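Local coordinates for antifreeze protein (Marinomonas primoryensis, PDB 5JUH) that forms the calcium-binding C-terminal RTX domain of a giant adhesin that binds its Antarctic bacterium to diatoms and ice and is probably exported by type I secretion, at residues 137-140 with 141-144; 157-161 with 162-166. All blocks are in the same frame, centred on the assembly; numbering follows the deposited sequence.

Interaction 1. Residues 137-140 with 141-144; sequences DADV and DAVT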
loop_
_atom_site.group_PDB
_atom_site.type_symbol
_atom_site.label_atom_id
_atom_site.label_comp_id
_atom_site.label_asym_id
_atom_site.label_seq_id
_atom_site.Cartn_x
_atom_site.Cartn_y
_atom_site.Cartn_z
ATOM N N ASP A 137 6.658 -19.610 -8.015
ATOM C CA ASP A 137 7.990 -19.786 -8.555
ATOM C C ASP A 137 8.621 -18.486 -9.035
ATOM O O ASP A 137 9.746 -18.512 -9.573
ATOM C CB ASP A 137 8.064 -20.866 -9.628
ATOM C CG ASP A 137 7.654 -22.252 -9.109
ATOM O OD1 ASP A 137 7.867 -22.571 -7.903
ATOM O OD2 ASP A 137 7.126 -23.009 -9.984
ATOM N N ALA A 138 7.953 -17.342 -8.822
ATOM C CA ALA A 138 8.522 -16.094 -9.325
ATOM C C ALA A 138 9.636 -15.611 -8.431
ATOM O O ALA A 138 9.579 -15.686 -7.174
ATOM C CB ALA A 138 7.410 -15.040 -9.374
ATOM N N ASP A 139 10.618 -14.982 -9.075
ATOM C CA ASP A 139 11.707 -14.304 -8.429
ATOM C C ASP A 139 11.390 -12.829 -8.180
ATOM O O ASP A 139 10.437 -12.306 -8.688
ATOM C CB ASP A 139 13.037 -14.505 -9.144
ATOM C CG ASP A 139 13.053 -13.975 -10.503
ATOM O OD1 ASP A 139 12.785 -12.754 -10.687
ATOM O OD2 ASP A 139 13.302 -14.735 -11.509
ATOM N N VAL A 140 12.303 -12.109 -7.520
ATOM C CA VAL A 140 12.000 -10.735 -7.117
ATOM C C VAL A 140 12.068 -9.823 -8.357
ATOM O O VAL A 140 11.483 -8.723 -8.285
ATOM C CB VAL A 140 12.910 -10.215 -5.999
ATOM C CG1 VAL A 140 12.756 -11.033 -4.708
ATOM C CG2 VAL A 140 14.359 -10.147 -6.451
ATOM N N ASP A 141 12.739 -10.181 -9.482
ATOM C CA ASP A 141 12.690 -9.300 -10.655
ATOM C C ASP A 141 11.395 -9.441 -11.366
ATOM O O ASP A 141 10.771 -8.428 -11.761
ATOM C CB ASP A 141 13.830 -9.605 -11.565
ATOM C CG ASP A 141 13.889 -8.646 -12.644
ATOM O OD1 ASP A 141 13.878 -7.432 -12.294
ATOM O OD2 ASP A 141 13.810 -8.985 -13.823
ATOM N N ALA A 142 10.845 -10.612 -11.483
ATOM C CA ALA A 142 9.513 -10.794 -12.057
ATOM C C ALA A 142 8.453 -10.140 -11.254
ATOM O O ALA A 142 7.551 -9.495 -11.827
ATOM C CB ALA A 142 9.189 -12.293 -12.254
ATOM N N VAL A 143 8.576 -10.179 -9.932
ATOM C CA VAL A 143 7.581 -9.539 -9.080
ATOM C C VAL A 143 7.679 -8.041 -9.239
ATOM O O VAL A 143 6.692 -7.283 -9.390
ATOM C CB VAL A 143 7.719 -9.995 -7.612
ATOM C CG1 VAL A 143 6.693 -9.153 -6.791
ATOM C CG2 VAL A 143 7.329 -11.445 -7.526
ATOM N N THR A 144 8.913 -7.512 -9.233
ATOM C CA THR A 144 9.137 -6.061 -9.410
ATOM C C THR A 144 8.509 -5.584 -10.705
ATOM O O THR A 144 7.826 -4.536 -10.739
ATOM C CB THR A 144 10.666 -5.725 -9.400
ATOM O OG1 THR A 144 11.134 -5.994 -8.132
ATOM C CG2 THR A 144 10.885 -4.245 -9.754
#

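Interaction 2. Residues 157-161 with 162-166; sequences HVKVG and GEDVA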
loop_
_atom_site.group_PDB
_atom_site.type_symbol
_atom_site.label_atom_id
_atom_site.label_comp_id
_atom_site.label_asym_id
_atom_site.label_seq_id
_atom_site.Cartn_x
_atom_site.Cartn_y
_atom_site.Cartn_z
ATOM N N HIS A 157 -2.201 8.802 -3.350
ATOM C CA HIS A 157 -3.001 7.737 -3.901
ATOM C C HIS A 157 -2.121 6.526 -4.253
ATOM O O HIS A 157 -1.006 6.659 -4.768
ATOM C CB HIS A 157 -3.744 8.137 -5.197
ATOM C CG HIS A 157 -4.790 9.167 -4.967
ATOM N ND1 HIS A 157 -6.108 8.816 -4.766
ATOM C CD2 HIS A 157 -4.679 10.485 -4.802
ATOM C CE1 HIS A 157 -6.775 9.909 -4.472
ATOM N NE2 HIS A 157 -5.934 10.915 -4.466
ATOM N N VAL A 158 -2.758 5.354 -4.117
ATOM C CA VAL A 158 -2.165 4.116 -4.636
ATOM C C VAL A 158 -3.310 3.354 -5.285
ATOM O O VAL A 158 -4.355 3.098 -4.640
ATOM C CB VAL A 158 -1.532 3.274 -3.471
ATOM C CG1 VAL A 158 -0.964 1.962 -3.985
ATOM C CG2 VAL A 158 -0.440 4.066 -2.762
ATOM N N LYS A 159 -3.130 2.976 -6.531
ATOM C CA LYS A 159 -4.195 2.380 -7.325
ATOM C C LYS A 159 -3.697 1.072 -7.910
ATOM O O LYS A 159 -2.587 1.001 -8.313
ATOM C CB LYS A 159 -4.674 3.326 -8.429
ATOM C CG LYS A 159 -5.324 4.598 -7.842
ATOM C CD LYS A 159 -5.728 5.446 -9.007
ATOM C CE LYS A 159 -6.084 6.840 -8.592
ATOM N NZ LYS A 159 -7.386 7.059 -8.112
ATOM N N VAL A 160 -4.638 0.118 -7.987
ATOM C CA VAL A 160 -4.438 -1.147 -8.755
ATOM C C VAL A 160 -5.569 -1.315 -9.703
ATOM O O VAL A 160 -6.654 -1.166 -9.276
ATOM C CB VAL A 160 -4.278 -2.349 -7.763
ATOM C CG1 VAL A 160 -4.135 -3.607 -8.545
ATOM C CG2 VAL A 160 -3.082 -2.254 -6.832
ATOM N N GLY A 161 -5.329 -1.449 -11.016
ATOM C CA GLY A 161 -6.456 -1.488 -11.939
ATOM C C GLY A 161 -7.307 -0.270 -12.014
ATOM O O GLY A 161 -8.540 -0.345 -12.194
ATOM N N GLY A 162 -6.651 0.907 -11.805
ATOM C CA GLY A 162 -7.373 2.136 -11.748
ATOM C C GLY A 162 -8.224 2.453 -10.597
ATOM O O GLY A 162 -8.994 3.358 -10.688
ATOM N N GLU A 163 -8.169 1.617 -9.556
ATOM C CA GLU A 163 -8.975 1.794 -8.416
ATOM C C GLU A 163 -8.086 2.023 -7.188
ATOM O O GLU A 163 -7.145 1.297 -6.976
ATOM C CB GLU A 163 -9.857 0.476 -8.153
ATOM C CG GLU A 163 -10.931 0.107 -9.221
ATOM C CD GLU A 163 -12.193 0.930 -9.235
ATOM O OE1 GLU A 163 -13.189 0.478 -9.917
ATOM O OE2 GLU A 163 -12.234 2.029 -8.597
ATOM N N ASP A 164 -8.531 2.928 -6.323
ATOM C CA ASP A 164 -7.894 3.192 -5.080
ATOM C C ASP A 164 -7.888 1.945 -4.147
ATOM O O ASP A 164 -8.878 1.231 -4.015
ATOM C CB ASP A 164 -8.544 4.366 -4.343
ATOM C CG ASP A 164 -8.270 5.671 -5.031
ATOM O OD1 ASP A 164 -7.055 6.080 -5.197
ATOM O OD2 ASP A 164 -9.197 6.373 -5.356
ATOM N N VAL A 165 -6.726 1.682 -3.604
ATOM C CA VAL A 165 -6.599 0.564 -2.666
ATOM C C VAL A 165 -7.118 0.918 -1.282
ATOM O O VAL A 165 -7.385 0.036 -0.440
ATOM C CB VAL A 165 -5.160 -0.003 -2.643
ATOM C CG1 VAL A 165 -4.619 -0.361 -4.023
ATOM C CG2 VAL A 165 -4.199 0.913 -1.892
ATOM N N ALA A 166 -7.094 2.228 -1.004
ATOM C CA ALA A 166 -7.435 2.781 0.310
ATOM C C ALA A 166 -7.670 4.267 0.097
ATOM O O ALA A 166 -7.157 4.803 -0.855
ATOM C CB ALA A 166 -6.358 2.582 1.398
HETATM O O HOH W 1 -5.468 5.753 -2.969
HETATM O O HOH W 2 -9.698 6.063 -8.778
#

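Interaction 1. Residues 137-140 with 141-144
D139 reaches forward with its carboxylate to the amides of the helix start, D141 N and A142 N. One oxygen, OD1, does the work. It accepts from A142 N at 3.0 Å in a nearly straight bond, with an N-H...O angle of 165°. D141 N also lies 2.8 Å from D139 OD1, but the bend at its hydrogen makes that bond weak. The first torsion puts CG between the backbone N and the carbonyl carbon (chi1 62°), which swings OD1 over these early amides. The partial positive charge of the helix start would probably favour a charged D139 carboxylate. The helical bonds start at the same residue. V143 N donates to D139 O at 3.1 Å. One step on, V140 O takes two donors from T144: its backbone N at 3.0 Å and its hydroxyl OG1 at 2.8 Å. The hydroxyl is tilted somewhat from the carbonyl plane; the amide comes from well above it. A small apolar contact lies alongside, where A138 CB meets V143 CG2 at 4.0 Å. Further out, Y197 of strand 195-200 packs against V140, V143 and T144. This is an Asp N-cap at the start of helix 140-150.

Interaction 2. Residues 157-161 with 162-166
K159 and D164 lie side by side across a tight hairpin, their side chains pointing the same way. Followed outward, K159 CB lies 3.5 Å from E163 O. Its CG then passes 3.5 Å from D164 OD1, and CD runs on past the backbone of G162. CE stays beside D164 OD1 while the chain bends at its last torsion (chi4 -83°), turning NZ back onto the carboxylate. There NZ forms a salt bridge, 3.1 Å from D164 OD1, and a weak bond to OD2. It also donates to a water. H157 ND1 grips the same D164 OD1 at 2.9 Å, coming in on the syn side. That bond is almost straight, at 171°, and the oxygen sits near the plane of the imidazole, at its edge. Lysine and histidine reach OD1 from opposite faces of the carboxylate, so OD1 is held from both faces. A second water, bound to V158 N, probably donates to OD1 as well. The two side-chain donors would probably favour a charged aspartate. The backbone here is an antiparallel beta hairpin closed by a type I' turn from V160 to E163, with G161 and G162, both at positive phi, at its corners. V160 and E163 form the hydrogen-bonded pair, and K159 and D164 the non-hydrogen-bonded one. Past D164, V165 N donates to V158 O at 2.9 Å. V165 also supplies the apolar contacts: its CG1 meets V160 CG2 at 3.7 Å and its CG2 meets V158 CB at 3.9 Å. L126 and L127 of helix 124-127 cover V165 and V160 respectively.

In the fold
Interaction 1 comes first along the chain and closes before interaction 2 opens. Their centres are about 21 Å apart, and their nearest atoms are about 11 Å apart. Helix 140-150 starts at interaction 1 and runs into strand 151-154, an outermost strand of the six-stranded mixed sheet. Next to it is strand 157-160, and K159 shares backbone hydrogen bonds with K152. Interaction 2 pairs that strand with 163-168, which adjoins strand 110-111. Interaction 1 instead lies against strand 195-200 of the other, five-stranded sheet. The two contacts thus sit in one continuous helix-to-hairpin segment that touches both sheets of this calcium-binding domain.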